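Local coordinates for A-type flavoprotein (Giardia intestinalis, PDB 2Q9U) that scavenges oxygen, probably reducing it at a diiron centre with electrons passed on by a bound flavin mononucleotide, at residues K140-F145 against Y160-K165; C50-D55 against Y80-H85; Y44-E49 against L136-R141. One frame throughout, in Å; residues are numbered along the deposited sequence.

All three contacts lie in the metallo-beta-lactamase-like part of the chain, on the same side of its centre. Along the chain, 44-49 and 50-55 come first, then 80-85, then 136-141 running into 140-145, and last 160-165. Interaction 2 joins two parallel strands of one sheet. Interaction 1 is a hairpin of the other. Their centres are about 13 Å apart. The sheets pack face to face as the sandwich of this fold, with Leu143 and Phe145 on Val82 in between. Interaction 3 ties the sheets at their turns, its centre about 8 Å from that of interaction 1 and 10 Å from that of interaction 2. Interactions 1 and 3 share Lys140 and Arg141. Interaction 2 alone reaches the diiron site, through His85.

Interaction 1 of 3, residues K140-F145 against Y160-K165; sequences KRTLKF and YCPEDK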
loop_
_atom_site.group_PDB
_atom_site.type_symbol
_atom_site.label_atom_id
_atom_site.label_comp_id
_atom_site.label_asym_id
_atom_site.label_seq_id
_atom_site.Cartn_x
_atom_site.Cartn_y
_atom_site.Cartn_z
ATOM N N LYS A 140 -24.649 27.417 35.986
ATOM C CA LYS A 140 -23.635 27.305 37.033
ATOM C C LYS A 140 -22.257 27.661 36.485
ATOM O O LYS A 140 -21.411 28.198 37.209
ATOM C CB LYS A 140 -23.630 25.887 37.634
ATOM C CG LYS A 140 -24.968 25.509 38.215
ATOM C CD LYS A 140 -24.834 24.770 39.545
ATOM C CE LYS A 140 -25.884 25.281 40.542
ATOM N NZ LYS A 140 -25.666 26.736 40.874
ATOM N N ARG A 141 -22.040 27.382 35.201
ATOM C CA ARG A 141 -20.736 27.601 34.580
ATOM C C ARG A 141 -20.722 28.872 33.731
ATOM O O ARG A 141 -21.764 29.369 33.300
ATOM C CB ARG A 141 -20.310 26.378 33.731
ATOM C CG ARG A 141 -20.174 25.075 34.528
ATOM C CD ARG A 141 -19.882 23.885 33.599
ATOM N NE ARG A 141 -19.969 22.569 34.247
ATOM C CZ ARG A 141 -21.115 21.924 34.482
ATOM N NH1 ARG A 141 -22.283 22.500 34.209
ATOM N NH2 ARG A 141 -21.100 20.709 35.035
ATOM N N THR A 142 -19.534 29.413 33.527
ATOM C CA THR A 142 -19.304 30.407 32.490
ATOM C C THR A 142 -18.208 29.897 31.548
ATOM O O THR A 142 -17.436 28.990 31.905
ATOM C CB THR A 142 -18.884 31.759 33.061
ATOM O OG1 THR A 142 -17.613 31.647 33.723
ATOM C CG2 THR A 142 -19.941 32.288 34.051
ATOM N N LEU A 143 -18.168 30.461 30.351
ATOM C CA LEU A 143 -17.154 30.116 29.351
ATOM C C LEU A 143 -16.440 31.355 28.848
ATOM O O LEU A 143 -17.084 32.392 28.574
ATOM C CB LEU A 143 -17.801 29.397 28.166
ATOM C CG LEU A 143 -18.517 28.071 28.434
ATOM C CD1 LEU A 143 -19.121 27.566 27.143
ATOM C CD2 LEU A 143 -17.549 27.050 29.032
ATOM N N LYS A 144 -15.107 31.241 28.751
ATOM C CA LYS A 144 -14.222 32.256 28.177
ATOM C C LYS A 144 -13.594 31.696 26.895
ATOM O O LYS A 144 -13.552 30.470 26.690
ATOM C CB LYS A 144 -13.104 32.628 29.159
ATOM C CG LYS A 144 -13.607 32.987 30.561
ATOM C CD LYS A 144 -14.229 34.378 30.599
ATOM C CE LYS A 144 -13.161 35.468 30.659
ATOM N NZ LYS A 144 -12.998 36.017 29.313
ATOM N N PHE A 145 -13.059 32.592 26.073
ATOM C CA PHE A 145 -12.590 32.242 24.745
ATOM C C PHE A 145 -11.210 32.800 24.564
ATOM O O PHE A 145 -10.959 33.959 24.853
ATOM C CB PHE A 145 -13.599 32.765 23.709
ATOM C CG PHE A 145 -14.994 32.301 24.004
ATOM C CD1 PHE A 145 -15.386 31.015 23.647
ATOM C CD2 PHE A 145 -15.869 33.089 24.775
ATOM C CE1 PHE A 145 -16.662 30.546 23.965
ATOM C CE2 PHE A 145 -17.134 32.628 25.108
ATOM C CZ PHE A 145 -17.538 31.360 24.708
ATOM N N TYR A 160 -12.395 28.094 27.623
ATOM C CA TYR A 160 -11.970 27.841 28.977
ATOM C C TYR A 160 -13.155 27.973 29.946
ATOM O O TYR A 160 -13.909 28.943 29.873
ATOM C CB TYR A 160 -10.833 28.802 29.347
ATOM C CG TYR A 160 -10.472 28.706 30.812
ATOM C CD1 TYR A 160 -9.871 27.554 31.323
ATOM C CD2 TYR A 160 -10.759 29.756 31.705
ATOM C CE1 TYR A 160 -9.550 27.437 32.683
ATOM C CE2 TYR A 160 -10.422 29.652 33.062
ATOM C CZ TYR A 160 -9.824 28.506 33.539
ATOM O OH TYR A 160 -9.492 28.384 34.873
ATOM N N CYS A 161 -13.334 26.991 30.826
ATOM C CA CYS A 161 -14.370 27.101 31.844
ATOM C C CYS A 161 -13.727 27.346 33.209
ATOM O O CYS A 161 -13.093 26.451 33.757
ATOM C CB CYS A 161 -15.247 25.844 31.865
ATOM S SG CYS A 161 -16.479 25.867 33.246
ATOM N N PRO A 162 -13.883 28.572 33.758
ATOM C CA PRO A 162 -13.240 28.933 35.023
ATOM C C PRO A 162 -13.724 28.151 36.245
ATOM O O PRO A 162 -12.928 27.944 37.159
ATOM C CB PRO A 162 -13.583 30.432 35.187
ATOM C CG PRO A 162 -14.032 30.892 33.836
ATOM C CD PRO A 162 -14.643 29.696 33.177
ATOM N N GLU A 163 -15.005 27.754 36.283
ATOM C CA GLU A 163 -15.568 27.049 37.453
ATOM C C GLU A 163 -15.044 25.634 37.599
ATOM O O GLU A 163 -14.769 25.196 38.715
ATOM C CB GLU A 163 -17.111 27.013 37.448
ATOM C CG GLU A 163 -17.792 28.393 37.527
ATOM C CD GLU A 163 -17.759 29.115 36.206
ATOM O OE1 GLU A 163 -17.595 28.413 35.173
ATOM O OE2 GLU A 163 -17.898 30.367 36.187
ATOM N N ASP A 164 -14.926 24.926 36.474
ATOM C CA ASP A 164 -14.462 23.546 36.459
ATOM C C ASP A 164 -12.977 23.388 36.080
ATOM O O ASP A 164 -12.431 22.281 36.162
ATOM C CB ASP A 164 -15.357 22.716 35.537
ATOM C CG ASP A 164 -16.779 22.548 36.089
ATOM O OD1 ASP A 164 -17.030 22.999 37.222
ATOM O OD2 ASP A 164 -17.633 21.975 35.391
ATOM N N LYS A 165 -12.345 24.494 35.671
ATOM C CA LYS A 165 -10.915 24.550 35.356
ATOM C C LYS A 165 -10.629 23.677 34.123
ATOM O O LYS A 165 -9.613 22.956 34.065
ATOM C CB LYS A 165 -10.042 24.124 36.554
ATOM C CG LYS A 165 -10.387 24.847 37.915
ATOM C CD LYS A 165 -10.185 26.389 37.842
ATOM C CE LYS A 165 -10.467 27.073 39.191
ATOM N NZ LYS A 165 -11.943 27.000 39.535
#
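Tyr160 pairs with Lys144 as an antiparallel hydrogen-bonded pair. Lys144 N reaches Tyr160 O at 2.8 Å, nearly straight and in the carbonyl plane. Tyr160 N returns the bond to Lys144 O, from above that carbonyl plane. The Tyr160 ring has Lys144 CG near its edge, and its OH bonds to Glu222 O. Cys161 follows with SG anti to its backbone N, which brings the sulfur alongside CB of Arg141. Its CB meets Leu143 CD2 at 3.8 Å. Pro162 leaves the strand: its CD lies 3.1 Å from Thr142 O, and its CG touches Lys144 CG. Glu163 then takes over from the backbone pairing. Its chain bends at chi2 (77°), so the carboxylate turns onto Thr142 and grips it twice. Thr142 N gives an almost straight bond to Glu163 OE1 at 2.7 Å, coming from above the carboxylate plane. Thr142 OG1 donates to the syn lone pair of Glu163 OE2 at 2.8 Å. Asp164 makes a salt bridge through OD2 to Arg141 NE, 2.7 Å away. The carboxylate stands 89° to the guanidinium plane and is met from above its own plane. Past the end of strand 157-161 the Glu163 carboxylate thus takes the Thr142 N-H in place of a backbone carbonyl. The arrangement is an antiparallel beta hairpin of strands 142-147 and 157-161 within the metallo-beta-lactamase-like fold.

Interaction 2 of 3, residues C50-D55 against Y80-H85; sequences CPTVID and YVVMNH. With FEO (mu-oxo-diiron), chain G.
Tyr80, Asp55 and Val82 bury the most surface here, on two parallel strands in register. Tyr80 stands at the start. Its ring edge meets Thr52 OG1 in plane, while CE2 lies 3.8 Å from Cys50 CB. The Cys50 sulfur sits obliquely beside the same ring, with SG of Cys50 5.3 Å from the centroid of the Tyr80 ring. Thr52 OG1 is itself held by a bond to Cys50 O. Tyr80 N makes a weak bond to Pro51 O, and Tyr80 O accepts Val53 N at 2.8 Å.

Val82 continues the ladder. Its N bonds to Val53 O and its O accepts Asp55 N, both nearly along the C=O axes. Its side chain lies beside that of Ile54, pointing the same way, with Ile54 CD1 3.7 Å from Val82 CB. Thr52 CG2 meets Val82 CG2 on the same face. Val53 and Val81 occupy the other face.

Asp55 follows directly on strand 52-54. Its CB bond leads away from the partner segment, yet the carboxylate comes back to it. Asn84 N donates to the syn lone pair of Asp55 OD1 at 2.9 Å. A water also donates to Asp55 OD1 and to His85 O. Asp55 OD2 is held by Asn170. This buried carboxylate thus fixes the backbone just ahead of His85, whose NE2 binds FE2 of the mu-oxo-diiron group at 2.3 Å, while Asp155 holds ND1. Glu87, His152 and Asp171 also bind iron. With helix 62-72 the strands form a beta-alpha-beta unit, and its second strand leads into the diiron site of the flavodiiron proteins.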
loop_
_atom_site.group_PDB
_atom_site.type_symbol
_atom_site.label_atom_id
_atom_site.label_comp_id
_atom_site.label_asym_id
_atom_site.label_seq_id
_atom_site.Cartn_x
_atom_site.Cartn_y
_atom_site.Cartn_z
ATOM N N CYS A 50 -28.099 26.270 30.361
ATOM C CA CYS A 50 -28.083 26.452 28.907
ATOM C C CYS A 50 -27.264 25.301 28.323
ATOM O O CYS A 50 -26.030 25.387 28.309
ATOM C CB CYS A 50 -27.375 27.757 28.567
ATOM S SG CYS A 50 -28.158 29.249 29.224
ATOM N N PRO A 51 -27.930 24.209 27.901
ATOM C CA PRO A 51 -27.187 23.022 27.474
ATOM C C PRO A 51 -26.285 23.363 26.284
ATOM O O PRO A 51 -26.744 24.005 25.322
ATOM C CB PRO A 51 -28.300 22.033 27.081
ATOM C CG PRO A 51 -29.505 22.469 27.919
ATOM C CD PRO A 51 -29.389 23.995 27.812
ATOM N N THR A 52 -25.009 22.958 26.367
ATOM C CA THR A 52 -23.995 23.481 25.458
ATOM C C THR A 52 -23.179 22.354 24.837
ATOM O O THR A 52 -22.786 21.423 25.538
ATOM C CB THR A 52 -23.087 24.470 26.192
ATOM O OG1 THR A 52 -23.862 25.628 26.558
ATOM C CG2 THR A 52 -21.900 24.914 25.338
ATOM N N VAL A 53 -22.955 22.461 23.530
ATOM C CA VAL A 53 -22.081 21.544 22.779
ATOM C C VAL A 53 -20.827 22.293 22.364
ATOM O O VAL A 53 -20.898 23.421 21.871
ATOM C CB VAL A 53 -22.774 20.956 21.535
ATOM C CG1 VAL A 53 -21.813 20.028 20.730
ATOM C CG2 VAL A 53 -24.027 20.185 21.949
ATOM N N ILE A 54 -19.686 21.646 22.579
ATOM C CA ILE A 54 -18.392 22.169 22.134
ATOM C C ILE A 54 -17.942 21.363 20.922
ATOM O O ILE A 54 -17.760 20.149 21.002
ATOM C CB ILE A 54 -17.317 22.044 23.236
ATOM C CG1 ILE A 54 -17.842 22.571 24.594
ATOM C CG2 ILE A 54 -15.971 22.711 22.776
ATOM C CD1 ILE A 54 -18.065 24.093 24.622
ATOM N N ASP A 55 -17.788 22.063 19.809
ATOM C CA ASP A 55 -17.328 21.511 18.535
ATOM C C ASP A 55 -18.263 20.514 17.836
ATOM O O ASP A 55 -19.208 20.011 18.423
ATOM C CB ASP A 55 -15.863 21.005 18.647
ATOM C CG ASP A 55 -14.877 22.163 18.901
ATOM O OD1 ASP A 55 -15.106 23.276 18.331
ATOM O OD2 ASP A 55 -13.910 21.969 19.678
ATOM N N TYR A 80 -26.497 26.473 23.096
ATOM C CA TYR A 80 -25.251 26.943 22.473
ATOM C C TYR A 80 -24.461 25.793 21.846
ATOM O O TYR A 80 -24.331 24.690 22.429
ATOM C CB TYR A 80 -24.340 27.665 23.483
ATOM C CG TYR A 80 -24.963 28.904 24.094
ATOM C CD1 TYR A 80 -25.215 30.042 23.314
ATOM C CD2 TYR A 80 -25.304 28.940 25.444
ATOM C CE1 TYR A 80 -25.807 31.185 23.881
ATOM C CE2 TYR A 80 -25.883 30.081 26.017
ATOM C CZ TYR A 80 -26.137 31.194 25.223
ATOM O OH TYR A 80 -26.717 32.314 25.804
ATOM N N VAL A 81 -23.935 26.064 20.665
ATOM C CA VAL A 81 -22.895 25.211 20.049
ATOM C C VAL A 81 -21.681 26.104 19.855
ATOM O O VAL A 81 -21.706 27.062 19.066
ATOM C CB VAL A 81 -23.336 24.605 18.716
ATOM C CG1 VAL A 81 -22.233 23.679 18.162
ATOM C CG2 VAL A 81 -24.648 23.842 18.884
ATOM N N VAL A 82 -20.637 25.797 20.610
ATOM C CA VAL A 82 -19.405 26.541 20.579
ATOM C C VAL A 82 -18.458 25.904 19.565
ATOM O O VAL A 82 -18.132 24.715 19.665
ATOM C CB VAL A 82 -18.719 26.547 21.960
ATOM C CG1 VAL A 82 -17.333 27.173 21.883
ATOM C CG2 VAL A 82 -19.606 27.230 23.045
ATOM N N MET A 83 -17.971 26.726 18.638
ATOM C CA MET A 83 -17.057 26.290 17.577
ATOM C C MET A 83 -15.690 26.943 17.730
ATOM O O MET A 83 -15.573 28.153 17.677
ATOM C CB MET A 83 -17.668 26.605 16.188
ATOM C CG MET A 83 -18.955 25.814 15.869
ATOM S SD MET A 83 -18.797 24.012 15.921
ATOM C CE MET A 83 -17.736 23.701 14.508
ATOM N N ASN A 84 -14.655 26.122 17.952
ATOM C CA ASN A 84 -13.320 26.620 18.247
ATOM C C ASN A 84 -12.516 26.827 16.981
ATOM O O ASN A 84 -11.468 27.470 17.022
ATOM C CB ASN A 84 -12.575 25.589 19.117
ATOM C CG ASN A 84 -13.075 25.559 20.543
ATOM O OD1 ASN A 84 -13.492 24.502 21.058
ATOM N ND2 ASN A 84 -13.040 26.703 21.191
ATOM N N HIS A 85 -12.969 26.225 15.875
ATOM C CA HIS A 85 -12.104 26.014 14.681
ATOM C C HIS A 85 -13.026 25.595 13.521
ATOM O O HIS A 85 -13.982 24.860 13.736
ATOM C CB HIS A 85 -11.088 24.927 15.062
ATOM C CG HIS A 85 -10.052 24.591 14.025
ATOM N ND1 HIS A 85 -9.437 25.518 13.214
ATOM C CD2 HIS A 85 -9.440 23.409 13.770
ATOM C CE1 HIS A 85 -8.543 24.911 12.446
ATOM N NE2 HIS A 85 -8.514 23.631 12.774
HETATM FE FE1 FEO G . -8.315 18.824 13.798
HETATM FE FE2 FEO G . -7.188 21.784 12.417
HETATM O O FEO G . -8.566 20.288 12.699
HETATM O O HOH W 1 -13.865 23.237 15.924
#

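Interaction 3 of 3, residues Y44-E49 against L136-R141; sequences YFIDDE and LKIGKR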
loop_
_atom_site.group_PDB
_atom_site.type_symbol
_atom_site.label_atom_id
_atom_site.label_comp_id
_atom_site.label_asym_id
_atom_site.label_seq_id
_atom_site.Cartn_x
_atom_site.Cartn_y
_atom_site.Cartn_z
ATOM N N TYR A 44 -17.980 17.819 22.926
ATOM C CA TYR A 44 -18.351 17.669 24.341
ATOM C C TYR A 44 -19.720 18.281 24.604
ATOM O O TYR A 44 -20.041 19.296 24.024
ATOM C CB TYR A 44 -17.305 18.317 25.254
ATOM C CG TYR A 44 -15.956 17.659 25.067
ATOM C CD1 TYR A 44 -15.660 16.452 25.710
ATOM C CD2 TYR A 44 -15.026 18.189 24.169
ATOM C CE1 TYR A 44 -14.413 15.816 25.499
ATOM C CE2 TYR A 44 -13.798 17.558 23.942
ATOM C CZ TYR A 44 -13.506 16.372 24.611
ATOM O OH TYR A 44 -12.273 15.758 24.399
ATOM N N PHE A 45 -20.498 17.633 25.473
ATOM C CA PHE A 45 -21.765 18.183 25.903
ATOM C C PHE A 45 -21.690 18.593 27.368
ATOM O O PHE A 45 -21.314 17.779 28.215
ATOM C CB PHE A 45 -22.898 17.180 25.680
ATOM C CG PHE A 45 -24.180 17.596 26.355
ATOM C CD1 PHE A 45 -25.001 18.575 25.783
ATOM C CD2 PHE A 45 -24.517 17.071 27.609
ATOM C CE1 PHE A 45 -26.169 19.009 26.448
ATOM C CE2 PHE A 45 -25.678 17.490 28.266
ATOM C CZ PHE A 45 -26.511 18.436 27.684
ATOM N N ILE A 46 -22.053 19.847 27.651
ATOM C CA ILE A 46 -22.070 20.384 29.010
ATOM C C ILE A 46 -23.517 20.461 29.503
ATOM O O ILE A 46 -24.346 21.199 28.944
ATOM C CB ILE A 46 -21.404 21.766 29.112
ATOM C CG1 ILE A 46 -19.990 21.710 28.524
ATOM C CG2 ILE A 46 -21.364 22.232 30.615
ATOM C CD1 ILE A 46 -19.387 23.082 28.241
ATOM N N ASP A 47 -23.805 19.702 30.555
ATOM C CA ASP A 47 -25.143 19.655 31.137
ATOM C C ASP A 47 -25.275 20.857 32.067
ATOM O O ASP A 47 -24.875 20.786 33.230
ATOM C CB ASP A 47 -25.305 18.344 31.928
ATOM C CG ASP A 47 -26.652 18.231 32.627
ATOM O OD1 ASP A 47 -27.529 19.101 32.410
ATOM O OD2 ASP A 47 -26.826 17.261 33.402
ATOM N N ASP A 48 -25.830 21.958 31.570
ATOM C CA ASP A 48 -26.034 23.129 32.415
ATOM C C ASP A 48 -27.406 23.750 32.095
ATOM O O ASP A 48 -28.183 23.192 31.306
ATOM C CB ASP A 48 -24.888 24.144 32.247
ATOM C CG ASP A 48 -24.567 24.897 33.541
ATOM O OD1 ASP A 48 -25.487 25.121 34.380
ATOM O OD2 ASP A 48 -23.389 25.266 33.724
ATOM N N GLU A 49 -27.700 24.895 32.712
ATOM C CA GLU A 49 -28.991 25.558 32.506
ATOM C C GLU A 49 -29.196 25.916 31.033
ATOM O O GLU A 49 -30.319 25.849 30.511
ATOM C CB GLU A 49 -29.095 26.802 33.409
ATOM C CG GLU A 49 -29.160 26.428 34.903
ATOM C CD GLU A 49 -28.970 27.631 35.828
ATOM O OE1 GLU A 49 -29.243 28.778 35.395
ATOM O OE2 GLU A 49 -28.537 27.426 36.988
ATOM N N LEU A 136 -19.402 34.082 28.508
ATOM C CA LEU A 136 -20.691 33.482 28.227
ATOM C C LEU A 136 -21.221 32.708 29.419
ATOM O O LEU A 136 -20.635 31.703 29.832
ATOM C CB LEU A 136 -20.615 32.557 27.013
ATOM C CG LEU A 136 -21.943 31.855 26.677
ATOM C CD1 LEU A 136 -23.050 32.863 26.368
ATOM C CD2 LEU A 136 -21.776 30.878 25.507
ATOM N N LYS A 137 -22.354 33.158 29.961
ATOM C CA LYS A 137 -22.963 32.457 31.075
ATOM C C LYS A 137 -23.833 31.293 30.588
ATOM O O LYS A 137 -24.723 31.478 29.751
ATOM C CB LYS A 137 -23.767 33.440 31.962
ATOM C CG LYS A 137 -24.228 32.779 33.254
ATOM C CD LYS A 137 -24.632 33.820 34.296
ATOM C CE LYS A 137 -24.111 33.412 35.684
ATOM N NZ LYS A 137 -22.668 33.803 35.906
ATOM N N ILE A 138 -23.587 30.086 31.103
ATOM C CA ILE A 138 -24.370 28.926 30.659
ATOM C C ILE A 138 -25.133 28.281 31.802
ATOM O O ILE A 138 -25.769 27.252 31.618
ATOM C CB ILE A 138 -23.542 27.872 29.835
ATOM C CG1 ILE A 138 -22.477 27.214 30.719
ATOM C CG2 ILE A 138 -22.963 28.509 28.554
ATOM C CD1 ILE A 138 -21.778 25.946 30.109
ATOM N N GLY A 139 -25.083 28.926 32.972
ATOM C CA GLY A 139 -25.820 28.492 34.170
ATOM C C GLY A 139 -24.935 28.574 35.388
ATOM O O GLY A 139 -24.508 29.659 35.780
ATOM N N LYS A 140 -24.649 27.417 35.986
ATOM C CA LYS A 140 -23.635 27.305 37.033
ATOM C C LYS A 140 -22.257 27.661 36.485
ATOM O O LYS A 140 -21.411 28.198 37.209
ATOM C CB LYS A 140 -23.630 25.887 37.634
ATOM C CG LYS A 140 -24.968 25.509 38.215
ATOM C CD LYS A 140 -24.834 24.770 39.545
ATOM C CE LYS A 140 -25.884 25.281 40.542
ATOM N NZ LYS A 140 -25.666 26.736 40.874
ATOM N N ARG A 141 -22.040 27.382 35.201
ATOM C CA ARG A 141 -20.736 27.601 34.580
ATOM C C ARG A 141 -20.722 28.872 33.731
ATOM O O ARG A 141 -21.764 29.369 33.300
ATOM C CB ARG A 141 -20.310 26.378 33.731
ATOM C CG ARG A 141 -20.174 25.075 34.528
ATOM C CD ARG A 141 -19.882 23.885 33.599
ATOM N NE ARG A 141 -19.969 22.569 34.247
ATOM C CZ ARG A 141 -21.115 21.924 34.482
ATOM N NH1 ARG A 141 -22.283 22.500 34.209
ATOM N NH2 ARG A 141 -21.100 20.709 35.035
HETATM O O HOH W 2 -23.687 19.895 35.567
#
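Asp48 is the side chain that closes this contact, and it points from one turn straight into another. Its CB lies 3.3 Å from Ile138 O and also close to Arg141 NH1. CG rests against the same carbonyl oxygen. The carboxylate then spreads over the turn 138-141. OD1 takes two bonds. Lys140 N donates to the syn lone pair of Asp48 OD1 at 2.9 Å, and Glu49 N of its own segment uses the anti lone pair. OD2 accepts Arg141 N on its syn lone pair, again at 2.9 Å. Arg141 NH1 adds a weak, bent bond to Asp48 OD2 at 3.0 Å, which is part of a salt bridge. The two planes are 87° apart, with the carboxylate at the guanidinium edge.

Arg141 NH1 also reaches Asp47 O, from well above the carbonyl plane. A water joins Asp47 O to Arg141 NH2. Ile46 CG2 covers one guanidinium face and meets Ile138 CD1 at 3.8 Å. Gly139 CA lies 3.4 Å from Asp48 OD1. A CB there would clash with Asp48 OD1 and Glu49 CB.

Asp164 and Pro15 hold other nitrogens of Arg141. Both oxygens of Asp48 therefore face N-H groups: two successive amides of the turn, one of its own segment and a guanidinium. Such surroundings would be expected to favour the ionised carboxylate and lower its pKa.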